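PDB 5WTN: replication initiation and membrane attachment protein from Geobacillus stearothermophilus 10, which probably helps initiate and restart DNA replication as a primosomal component that acts in helicase loading and membrane attachment. Local coordinates for residues K6-A10 with E101-Y107; Y14-S18 with E52-L56; S18-L22 with E108-P112. All blocks are in the same frame, centred on the assembly; numbering follows the deposited sequence.

Interaction 1 (K6-A10 with E101-Y107); sequences KELIA and EPKLFLY
In what appears to be a winged-helix domain, the N-terminal lead-in Lys-6 to Ala-10 packs beside the start of the second wing strand, 104-109. Lys-6 is in a 3-10 turn; Leu-8 and Ile-9 are extended (phi/psi -115/127 and -124/160). Opposite them, Pro-102 follows a cis peptide bond. The backbones stay well apart, CA to CA 8.2 Å for Leu-8 and Lys-103 and 8.5 Å for Ile-9 and Pro-102, so side chains bridge the gap. The apolar part is Leu-8, rotamer t,p, whose CD1 lies 3.6 Å from Phe-105 CE2 and 4.3 Å from the hydroxyl OH of Tyr-107, itself hydrogen-bonded to His-63. At the outer end, Ile-9 CD1 comes within 4.0 Å of OE2 of the poorly ordered Glu-101. Of the polar groups, the Glu-7 carboxylate turns elsewhere, to Tyr-78 and to Arg-159 of the second subunit. The backbone carbonyl of Glu-7 instead accepts from Lys-103, whose chi2 to chi4 are all trans, NZ to Glu-7 O 2.7 Å.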
ATOM      1  N   LYS A   6      35.680  13.315  -6.702  1.00 23.59           N
ATOM      2  CA  LYS A   6      36.149  14.285  -5.721  1.00 24.74           C
ATOM      3  C   LYS A   6      35.484  14.040  -4.351  1.00 22.47           C
ATOM      4  O   LYS A   6      36.023  14.401  -3.315  1.00 23.53           O
ATOM      5  CB  LYS A   6      35.859  15.694  -6.257  1.00 28.93           C
ATOM      6  CG  LYS A   6      36.564  16.832  -5.537  1.00 34.34           C
ATOM      7  CD  LYS A   6      38.032  16.957  -5.892  1.00 30.36           C
ATOM      8  CE  LYS A   6      38.813  17.604  -4.754  1.00 37.84           C
ATOM      9  NZ  LYS A   6      38.930  16.679  -3.583  1.00 48.66           N
ATOM     10  N   GLU A   7      34.330  13.379  -4.374  1.00 24.38           N
ATOM     11  CA  GLU A   7      33.592  13.080  -3.149  1.00 24.38           C
ATOM     12  C   GLU A   7      33.253  11.595  -2.976  1.00 23.34           C
ATOM     13  O   GLU A   7      33.480  11.026  -1.908  1.00 25.70           O
ATOM     14  CB  GLU A   7      32.313  13.918  -3.082  1.00 26.44           C
ATOM     15  CG  GLU A   7      32.507  15.302  -2.483  1.00 26.88           C
ATOM     16  CD  GLU A   7      31.461  16.292  -2.954  1.00 32.73           C
ATOM     17  OE1 GLU A   7      31.779  17.498  -3.042  1.00 37.99           O
ATOM     18  OE2 GLU A   7      30.321  15.867  -3.237  1.00 30.51           O
ATOM     19  N   LEU A   8      32.702  10.977  -4.017  1.00 19.19           N
ATOM     20  CA  LEU A   8      32.228   9.605  -3.925  1.00 18.58           C
ATOM     21  C   LEU A   8      33.018   8.630  -4.808  1.00 19.04           C
ATOM     22  O   LEU A   8      33.153   8.829  -6.024  1.00 19.54           O
ATOM     23  CB  LEU A   8      30.747   9.579  -4.340  1.00 16.74           C
ATOM     24  CG  LEU A   8      29.974   8.275  -4.380  1.00 12.66           C
ATOM     25  CD1 LEU A   8      29.697   7.854  -2.976  1.00 13.97           C
ATOM     26  CD2 LEU A   8      28.700   8.492  -5.163  1.00 13.13           C
ATOM     27  N   ILE A   9      33.518   7.555  -4.205  1.00 18.10           N
ATOM     28  CA  ILE A   9      34.150   6.471  -4.973  1.00 19.15           C
ATOM     29  C   ILE A   9      33.463   5.134  -4.674  1.00 18.93           C
ATOM     30  O   ILE A   9      32.788   4.999  -3.658  1.00 19.53           O
ATOM     31  CB  ILE A   9      35.670   6.369  -4.708  1.00 18.32           C
ATOM     32  CG1 ILE A   9      35.954   6.048  -3.243  1.00 16.53           C
ATOM     33  CG2 ILE A   9      36.362   7.646  -5.079  1.00 17.41           C
ATOM     34  CD1 ILE A   9      37.411   5.946  -2.923  1.00 17.80           C
ATOM     35  N   ALA A  10      33.630   4.151  -5.554  1.00 18.33           N
ATOM     36  CA  ALA A  10      32.871   2.898  -5.467  1.00 16.16           C
ATOM     37  C   ALA A  10      33.010   2.137  -4.153  1.00 19.66           C
ATOM     38  O   ALA A  10      32.102   1.400  -3.775  1.00 20.08           O
ATOM     39  CB  ALA A  10      33.195   1.988  -6.631  1.00 17.22           C
ATOM     40  N   GLU A 101      39.982   7.174   4.079  1.00 89.23           N
ATOM     41  CA  GLU A 101      39.338   6.080   3.333  1.00 74.73           C
ATOM     42  C   GLU A 101      38.908   4.890   4.221  1.00 68.40           C
ATOM     43  O   GLU A 101      39.481   4.650   5.300  1.00 73.08           O
ATOM     44  CB  GLU A 101      40.208   5.576   2.153  1.00 78.78           C
ATOM     45  CG  GLU A 101      40.560   6.609   1.071  1.00 72.95           C
ATOM     46  CD  GLU A 101      40.788   5.965  -0.298  1.00 67.01           C
ATOM     47  OE1 GLU A 101      40.777   4.716  -0.378  1.00 59.42           O
ATOM     48  OE2 GLU A 101      40.968   6.701  -1.298  1.00 69.58           O
ATOM     49  N   PRO A 102      37.875   4.154   3.772  1.00 59.12           N
ATOM     50  CA  PRO A 102      36.806   4.635   2.885  1.00 47.63           C
ATOM     51  C   PRO A 102      35.680   5.347   3.672  1.00 40.34           C
ATOM     52  O   PRO A 102      35.388   4.979   4.824  1.00 33.74           O
ATOM     53  CB  PRO A 102      36.287   3.345   2.221  1.00 41.57           C
ATOM     54  CG  PRO A 102      37.307   2.281   2.556  1.00 51.25           C
ATOM     55  CD  PRO A 102      37.841   2.690   3.896  1.00 60.77           C
ATOM     56  N   LYS A 103      35.023   6.312   3.030  1.00 30.41           N
ATOM     57  CA  LYS A 103      33.955   7.087   3.649  1.00 25.20           C
ATOM     58  C   LYS A 103      32.708   6.255   4.013  1.00 22.77           C
ATOM     59  O   LYS A 103      32.399   5.235   3.373  1.00 19.73           O
ATOM     60  CB  LYS A 103      33.533   8.220   2.715  1.00 22.24           C
ATOM     61  CG  LYS A 103      34.525   9.346   2.529  1.00 20.02           C
ATOM     62  CD  LYS A 103      33.987  10.265   1.451  1.00 28.86           C
ATOM     63  CE  LYS A 103      34.667  11.612   1.389  1.00 36.06           C
ATOM     64  NZ  LYS A 103      33.998  12.417   0.320  1.00 33.78           N
ATOM     65  N   LEU A 104      31.985   6.701   5.037  1.00 19.36           N
ATOM     66  CA  LEU A 104      30.702   6.088   5.384  1.00 20.43           C
ATOM     67  C   LEU A 104      29.544   7.099   5.271  1.00 16.65           C
ATOM     68  O   LEU A 104      29.466   8.033   6.062  1.00 17.76           O
ATOM     69  CB  LEU A 104      30.757   5.502   6.796  1.00 19.30           C
ATOM     70  CG  LEU A 104      29.449   4.950   7.368  1.00 19.54           C
ATOM     71  CD1 LEU A 104      28.891   3.846   6.487  1.00 16.64           C
ATOM     72  CD2 LEU A 104      29.640   4.462   8.789  1.00 18.11           C
ATOM     73  N   PHE A 105      28.650   6.897   4.305  1.00 13.95           N
ATOM     74  CA  PHE A 105      27.497   7.784   4.110  1.00 16.20           C
ATOM     75  C   PHE A 105      26.235   7.303   4.813  1.00 15.53           C
ATOM     76  O   PHE A 105      25.975   6.103   4.882  1.00 16.87           O
ATOM     77  CB  PHE A 105      27.177   7.920   2.628  1.00 15.31           C
ATOM     78  CG  PHE A 105      28.217   8.645   1.869  1.00 17.04           C
ATOM     79  CD1 PHE A 105      28.217  10.022   1.829  1.00 17.13           C
ATOM     80  CD2 PHE A 105      29.223   7.953   1.210  1.00 19.89           C
ATOM     81  CE1 PHE A 105      29.189  10.711   1.128  1.00 20.78           C
ATOM     82  CE2 PHE A 105      30.207   8.636   0.509  1.00 20.34           C
ATOM     83  CZ  PHE A 105      30.187  10.018   0.469  1.00 24.30           C
ATOM     84  N   LEU A 106      25.452   8.244   5.328  1.00 13.17           N
ATOM     85  CA  LEU A 106      24.114   7.942   5.808  1.00 12.96           C
ATOM     86  C   LEU A 106      23.129   8.572   4.832  1.00 12.27           C
ATOM     87  O   LEU A 106      23.099   9.785   4.663  1.00 12.66           O
ATOM     88  CB  LEU A 106      23.921   8.525   7.204  1.00 18.00           C
ATOM     89  CG  LEU A 106      23.045   7.747   8.188  1.00 17.00           C
ATOM     90  CD1 LEU A 106      23.183   8.311   9.593  1.00 16.51           C
ATOM     91  CD2 LEU A 106      21.603   7.769   7.723  1.00 15.28           C
ATOM     92  N   TYR A 107      22.340   7.746   4.165  1.00 12.11           N
ATOM     93  CA  TYR A 107      21.325   8.254   3.256  1.00 10.00           C
ATOM     94  C   TYR A 107      19.995   8.231   3.959  1.00  9.07           C
ATOM     95  O   TYR A 107      19.414   7.170   4.168  1.00  8.85           O
ATOM     96  CB  TYR A 107      21.252   7.372   2.018  1.00  9.49           C
ATOM     97  CG  TYR A 107      22.440   7.539   1.123  1.00  9.72           C
ATOM     98  CD1 TYR A 107      23.008   8.789   0.928  1.00 11.03           C
ATOM     99  CD2 TYR A 107      23.017   6.456   0.492  1.00 10.61           C
ATOM    100  CE1 TYR A 107      24.116   8.962   0.108  1.00 13.66           C
ATOM    101  CE2 TYR A 107      24.131   6.616  -0.331  1.00 12.43           C
ATOM    102  CZ  TYR A 107      24.678   7.872  -0.519  1.00 15.11           C
ATOM    103  OH  TYR A 107      25.779   8.046  -1.330  1.00 14.02           O
TER

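Interaction 2 (Y14-S18 with E52-L56); sequences YTVQS and ELELL
The last turn of helix 40-55 lays Leu-53 over the backbone of strand 13-17, with the CA atoms of Val-16 and Leu-53 only 5.2 Å apart. The t,p side chain of Leu-53 runs along the strand: CD1 rests 3.5 Å from Val-16 O and 3.7 Å from Gln-17 CA, while CD2 meets Ser-18 CB at 4.0 Å. In return Val-16 (chi1 t) points into the hollow between Glu-52, Leu-53 and Leu-56, its CG2 3.8 Å from Glu-52 CB and 4.4 Å from Leu-56 CD1. This is helix-on-sheet packing inside what appears to be a winged-helix fold. Leu-56 leaves helical geometry, and its CD1 reaches Tyr-14 CE1 at 3.7 Å. With chi1 p, Tyr-14 stretches to the helix and donates from OH to Glu-52 OE1 at 2.6 Å; Arg-65 forms a salt bridge with the same oxygen. Water 1 sits 2.6 Å from Leu-56 O and makes a weak 3.3 Å bond to Val-16 O.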
ATOM      1  N   TYR A  14      27.665   3.047   2.460  1.00 18.17           N
ATOM      2  CA  TYR A  14      26.445   3.741   2.854  1.00 16.21           C
ATOM      3  C   TYR A  14      25.543   2.919   3.759  1.00 16.05           C
ATOM      4  O   TYR A  14      25.697   1.703   3.911  1.00 16.96           O
ATOM      5  CB  TYR A  14      25.654   4.190   1.637  1.00 12.96           C
ATOM      6  CG  TYR A  14      25.058   3.061   0.835  1.00 15.13           C
ATOM      7  CD1 TYR A  14      23.728   2.678   1.006  1.00 14.87           C
ATOM      8  CD2 TYR A  14      25.806   2.399  -0.123  1.00 15.16           C
ATOM      9  CE1 TYR A  14      23.165   1.656   0.245  1.00 15.92           C
ATOM     10  CE2 TYR A  14      25.246   1.371  -0.891  1.00 17.04           C
ATOM     11  CZ  TYR A  14      23.929   1.005  -0.696  1.00 19.29           C
ATOM     12  OH  TYR A  14      23.389  -0.012  -1.448  1.00 20.83           O
ATOM     13  N   THR A  15      24.603   3.621   4.369  1.00 17.30           N
ATOM     14  CA  THR A  15      23.444   3.005   4.974  1.00 14.90           C
ATOM     15  C   THR A  15      22.241   3.833   4.543  1.00 12.56           C
ATOM     16  O   THR A  15      22.382   5.028   4.272  1.00 10.94           O
ATOM     17  CB  THR A  15      23.561   2.975   6.495  1.00 15.36           C
ATOM     18  OG1 THR A  15      22.355   2.430   7.033  1.00 24.80           O
ATOM     19  CG2 THR A  15      23.754   4.377   7.060  1.00 14.18           C
ATOM     20  N   VAL A  16      21.072   3.202   4.448  1.00 14.28           N
ATOM     21  CA  VAL A  16      19.825   3.918   4.176  1.00 11.91           C
ATOM     22  C   VAL A  16      18.946   3.948   5.411  1.00 13.15           C
ATOM     23  O   VAL A  16      18.659   2.906   6.004  1.00 13.59           O
ATOM     24  CB  VAL A  16      18.999   3.232   3.103  1.00 10.82           C
ATOM     25  CG1 VAL A  16      17.823   4.138   2.694  1.00  9.95           C
ATOM     26  CG2 VAL A  16      19.850   2.867   1.932  1.00 10.12           C
ATOM     27  N   GLN A  17      18.472   5.133   5.778  1.00 13.44           N
ATOM     28  CA  GLN A  17      17.585   5.265   6.939  1.00 14.42           C
ATOM     29  C   GLN A  17      16.390   6.201   6.716  1.00 15.95           C
ATOM     30  O   GLN A  17      16.376   7.023   5.780  1.00 13.99           O
ATOM     31  CB  GLN A  17      18.407   5.662   8.178  1.00 14.40           C
ATOM     32  CG  GLN A  17      19.289   4.513   8.644  1.00 14.78           C
ATOM     33  CD  GLN A  17      20.286   4.876   9.704  1.00 17.83           C
ATOM     34  OE1 GLN A  17      21.489   4.685   9.514  1.00 24.31           O
ATOM     35  NE2 GLN A  17      19.808   5.366  10.842  1.00 21.33           N
ATOM     36  N   SER A  18      15.360   6.056   7.544  1.00 18.13           N
ATOM     37  CA  SER A  18      14.259   7.012   7.494  1.00 17.59           C
ATOM     38  C   SER A  18      13.543   7.072   8.812  1.00 20.62           C
ATOM     39  O   SER A  18      13.410   6.043   9.476  1.00 19.84           O
ATOM     40  CB  SER A  18      13.263   6.627   6.399  1.00 15.73           C
ATOM     41  OG  SER A  18      12.470   7.739   6.033  1.00 14.63           O
ATOM     42  N   GLU A  52      16.061  -0.258  -0.747  1.00 13.24           N
ATOM     43  CA  GLU A  52      17.245  -0.599   0.035  1.00 14.02           C
ATOM     44  C   GLU A  52      17.015  -0.471   1.515  1.00 14.10           C
ATOM     45  O   GLU A  52      17.596  -1.216   2.296  1.00 18.77           O
ATOM     46  CB  GLU A  52      18.453   0.246  -0.380  1.00 17.65           C
ATOM     47  CG  GLU A  52      19.351  -0.416  -1.433  1.00 17.66           C
ATOM     48  CD  GLU A  52      20.121  -1.599  -0.878  1.00 22.32           C
ATOM     49  OE1 GLU A  52      21.354  -1.487  -0.669  1.00 25.25           O
ATOM     50  OE2 GLU A  52      19.503  -2.653  -0.651  1.00 22.44           O
ATOM     51  N   LEU A  53      16.181   0.488   1.891  1.00 14.16           N
ATOM     52  CA  LEU A  53      15.771   0.715   3.280  1.00 16.33           C
ATOM     53  C   LEU A  53      15.298  -0.574   3.936  1.00 16.31           C
ATOM     54  O   LEU A  53      15.682  -0.890   5.056  1.00 14.65           O
ATOM     55  CB  LEU A  53      14.620   1.727   3.292  1.00 13.58           C
ATOM     56  CG  LEU A  53      14.069   2.212   4.619  1.00 11.40           C
ATOM     57  CD1 LEU A  53      15.183   2.828   5.423  1.00 13.22           C
ATOM     58  CD2 LEU A  53      13.004   3.233   4.314  1.00 15.04           C
ATOM     59  N   GLU A  54      14.481  -1.333   3.213  1.00 15.18           N
ATOM     60  CA  GLU A  54      13.948  -2.590   3.727  1.00 15.98           C
ATOM     61  C   GLU A  54      14.928  -3.755   3.581  1.00 16.59           C
ATOM     62  O   GLU A  54      15.066  -4.574   4.489  1.00 16.48           O
ATOM     63  CB  GLU A  54      12.625  -2.931   3.037  1.00 16.95           C
ATOM     64  CG  GLU A  54      11.484  -1.988   3.381  1.00 21.92           C
ATOM     65  CD  GLU A  54      10.138  -2.686   3.409  1.00 29.45           C
ATOM     66  OE1 GLU A  54      10.023  -3.730   4.084  1.00 31.88           O
ATOM     67  OE2 GLU A  54       9.196  -2.191   2.756  1.00 33.58           O
ATOM     68  N   LEU A  55      15.601  -3.828   2.436  1.00 16.74           N
ATOM     69  CA  LEU A  55      16.513  -4.927   2.159  1.00 16.66           C
ATOM     70  C   LEU A  55      17.774  -4.946   3.023  1.00 19.16           C
ATOM     71  O   LEU A  55      18.004  -5.934   3.722  1.00 20.98           O
ATOM     72  CB  LEU A  55      16.867  -4.947   0.681  1.00 17.17           C
ATOM     73  CG  LEU A  55      17.767  -6.076   0.191  1.00 18.50           C
ATOM     74  CD1 LEU A  55      17.336  -7.406   0.784  1.00 18.68           C
ATOM     75  CD2 LEU A  55      17.718  -6.112  -1.332  1.00 16.27           C
ATOM     76  N   LEU A  56      18.588  -3.890   2.976  1.00 16.58           N
ATOM     77  CA  LEU A  56      19.647  -3.735   3.965  1.00 20.97           C
ATOM     78  C   LEU A  56      18.876  -3.463   5.210  1.00 28.28           C
ATOM     79  O   LEU A  56      18.048  -2.552   5.204  1.00 31.94           O
ATOM     80  CB  LEU A  56      20.448  -2.473   3.698  1.00 23.81           C
ATOM     81  CG  LEU A  56      21.638  -2.450   2.760  1.00 22.61           C
ATOM     82  CD1 LEU A  56      21.897  -1.004   2.402  1.00 20.84           C
ATOM     83  CD2 LEU A  56      22.811  -3.035   3.491  1.00 21.46           C
TER
HETATM   84  O   HOH W   1      18.758  -0.400   6.381  1.00 34.89           O

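Interaction 3 (S18-L22 with E108-P112); sequences SRGVL and ELRPP
This is a buried, mixed polar and apolar contact where the parallel strands 13-17 and 104-109 run out of their sheet into loops, the first leading to helix 24-38. The two segments travel the same way, with CA atoms 5.1 Å apart at Ser-18 and Leu-109 and 5.8 Å at Leu-22 and Pro-111. Ser-18 (chi1 t) takes over from the backbone pairing: its OG donates to Leu-109 O at 2.8 Å and accepts from Gly-20 N at 3.2 Å, forming an ST turn that bends the loop. At Gly-20 an ideal CB would fall 2.8 Å from Pro-111 CG, a clash; with CA alone the approach is 4.3 Å. Past the turn, Leu-22 (m,t) swings its end back, CD1 to Leu-109 CD1 at 3.5 Å and CD2 to Pro-111 CG at 3.7 Å, beside Tyr-46 and Trp-50 of helix 40-55. On the polar side, Glu-108 (t,p) forms a salt bridge with Arg-19, NE to OE2 2.8 Å and a weaker NE to OE1 3.3 Å, while Arg-19 N bonds OE2 weakly at 3.4 Å. The guanidinium tip adds a weak hydrogen bond to Pro-147 O and a long, weak ion pair with Asp-190, both of the second subunit. Buried Arg-19 thus has its closest counter-charge of this contact in Glu-108 of its own chain.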
ATOM      1  N   SER A  18      15.360   6.056   7.544  1.00 18.13           N
ATOM      2  CA  SER A  18      14.259   7.012   7.494  1.00 17.59           C
ATOM      3  C   SER A  18      13.543   7.072   8.812  1.00 20.62           C
ATOM      4  O   SER A  18      13.410   6.043   9.476  1.00 19.84           O
ATOM      5  CB  SER A  18      13.263   6.627   6.399  1.00 15.73           C
ATOM      6  OG  SER A  18      12.470   7.739   6.033  1.00 14.63           O
ATOM      7  N   ARG A  19      13.055   8.253   9.189  1.00 20.76           N
ATOM      8  CA  ARG A  19      12.091   8.305  10.281  1.00 21.75           C
ATOM      9  C   ARG A  19      10.656   8.373   9.752  1.00 25.55           C
ATOM     10  O   ARG A  19       9.686   8.401  10.523  1.00 34.10           O
ATOM     11  CB  ARG A  19      12.413   9.369  11.355  1.00 24.33           C
ATOM     12  CG  ARG A  19      13.195  10.598  10.892  1.00 31.34           C
ATOM     13  CD  ARG A  19      14.653  10.608  11.386  1.00 27.97           C
ATOM     14  NE  ARG A  19      15.401   9.434  10.927  1.00 25.15           N
ATOM     15  CZ  ARG A  19      15.831   8.454  11.725  1.00 27.72           C
ATOM     16  NH1 ARG A  19      15.612   8.512  13.041  1.00 32.88           N
ATOM     17  NH2 ARG A  19      16.494   7.423  11.211  1.00 22.89           N
ATOM     18  N   GLY A  20      10.527   8.384   8.431  1.00 24.20           N
ATOM     19  CA  GLY A  20       9.224   8.318   7.796  1.00 28.11           C
ATOM     20  C   GLY A  20       8.950   6.941   7.210  1.00 29.46           C
ATOM     21  O   GLY A  20       9.847   6.100   7.109  1.00 27.01           O
ATOM     22  N   VAL A  21       7.700   6.699   6.834  1.00 32.64           N
ATOM     23  CA  VAL A  21       7.389   5.546   5.992  1.00 35.52           C
ATOM     24  C   VAL A  21       6.839   6.066   4.672  1.00 34.79           C
ATOM     25  O   VAL A  21       6.009   6.981   4.627  1.00 35.93           O
ATOM     26  CB  VAL A  21       6.415   4.541   6.655  1.00 33.08           C
ATOM     27  CG1 VAL A  21       6.048   3.411   5.679  1.00 30.58           C
ATOM     28  CG2 VAL A  21       7.044   3.965   7.901  1.00 31.95           C
ATOM     29  N   LEU A  22       7.334   5.498   3.593  1.00 29.78           N
ATOM     30  CA  LEU A  22       7.009   5.995   2.283  1.00 33.53           C
ATOM     31  C   LEU A  22       5.798   5.158   1.852  1.00 34.85           C
ATOM     32  O   LEU A  22       5.863   3.931   1.880  1.00 37.46           O
ATOM     33  CB  LEU A  22       8.254   5.831   1.378  1.00 32.26           C
ATOM     34  CG  LEU A  22       9.589   6.105   2.158  1.00 37.40           C
ATOM     35  CD1 LEU A  22      10.947   5.714   1.479  1.00 25.67           C
ATOM     36  CD2 LEU A  22       9.682   7.557   2.638  1.00 31.19           C
ATOM     37  N   GLU A 108      19.508   9.410   4.319  1.00 10.35           N
ATOM     38  CA  GLU A 108      18.273   9.520   5.100  1.00 12.02           C
ATOM     39  C   GLU A 108      17.116   9.901   4.174  1.00 11.51           C
ATOM     40  O   GLU A 108      17.026  11.025   3.677  1.00 10.17           O
ATOM     41  CB  GLU A 108      18.480  10.512   6.260  1.00 12.53           C
ATOM     42  CG  GLU A 108      17.241  11.130   6.885  1.00 16.00           C
ATOM     43  CD  GLU A 108      16.501  10.191   7.832  1.00 21.20           C
ATOM     44  OE1 GLU A 108      16.989   9.057   8.068  1.00 21.60           O
ATOM     45  OE2 GLU A 108      15.427  10.588   8.340  1.00 19.93           O
ATOM     46  N   LEU A 109      16.237   8.945   3.922  1.00 11.51           N
ATOM     47  CA  LEU A 109      15.155   9.181   2.976  1.00 11.41           C
ATOM     48  C   LEU A 109      14.054  10.060   3.538  1.00 10.72           C
ATOM     49  O   LEU A 109      13.601   9.880   4.667  1.00 13.21           O
ATOM     50  CB  LEU A 109      14.547   7.862   2.537  1.00 12.07           C
ATOM     51  CG  LEU A 109      15.222   7.180   1.370  1.00 11.05           C
ATOM     52  CD1 LEU A 109      14.469   5.927   1.099  1.00 13.28           C
ATOM     53  CD2 LEU A 109      15.158   8.079   0.150  1.00 11.59           C
ATOM     54  N   ARG A 110      13.595  11.002   2.737  1.00 11.79           N
ATOM     55  CA  ARG A 110      12.490  11.849   3.149  1.00  9.38           C
ATOM     56  C   ARG A 110      11.291  11.620   2.235  1.00  9.88           C
ATOM     57  O   ARG A 110      11.431  11.404   1.036  1.00  8.62           O
ATOM     58  CB  ARG A 110      12.944  13.292   3.120  1.00 11.51           C
ATOM     59  CG  ARG A 110      14.186  13.536   3.977  1.00 14.53           C
ATOM     60  CD  ARG A 110      14.402  15.020   4.196  1.00 28.31           C
ATOM     61  NE  ARG A 110      13.144  15.660   4.586  1.00 48.63           N
ATOM     62  CZ  ARG A 110      12.848  16.063   5.819  1.00 51.06           C
ATOM     63  NH1 ARG A 110      13.738  15.946   6.808  1.00 40.24           N
ATOM     64  NH2 ARG A 110      11.657  16.602   6.054  1.00 54.67           N
ATOM     65  N   PRO A 111      10.088  11.631   2.814  1.00 14.74           N
ATOM     66  CA  PRO A 111       8.856  11.468   2.015  1.00 12.27           C
ATOM     67  C   PRO A 111       8.556  12.733   1.226  1.00  9.16           C
ATOM     68  O   PRO A 111       8.974  13.823   1.628  1.00  8.95           O
ATOM     69  CB  PRO A 111       7.788  11.239   3.079  1.00 11.92           C
ATOM     70  CG  PRO A 111       8.586  10.721   4.272  1.00 15.94           C
ATOM     71  CD  PRO A 111       9.842  11.495   4.257  1.00 11.57           C
ATOM     72  N   PRO A 112       7.856  12.598   0.100  1.00  8.43           N
ATOM     73  CA  PRO A 112       7.568  13.833  -0.631  1.00  8.60           C
ATOM     74  C   PRO A 112       6.618  14.752   0.124  1.00  8.45           C
ATOM     75  O   PRO A 112       6.080  14.409   1.177  1.00  8.56           O
ATOM     76  CB  PRO A 112       6.920  13.336  -1.934  1.00  8.37           C
ATOM     77  CG  PRO A 112       6.566  11.921  -1.690  1.00 10.37           C
ATOM     78  CD  PRO A 112       7.468  11.389  -0.633  1.00  9.29           C
TER

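From the N terminus, the lead-in 6-10 comes first, and its contact with 101-107 closes a long, largely helical loop. Interaction 2 is nested inside that loop, closing a shorter one from strand 13-17 to the end of helix 40-55. Interaction 3 starts from the same place, sharing Ser-18, but ends farther on at 108-112, so it crosses interaction 1. Both of these use strand 104-109, at successive positions. Strands 13-17 and 104-109 are neighbours in the sheet, joined by probable hydrogen bonds from Tyr-107 N to Thr-15 O (2.7 Å) and Leu-109 N to Gln-17 O (2.7 Å). Together the contacts tie lead-in, sheet and helix 40-55, and all three touch the second subunit.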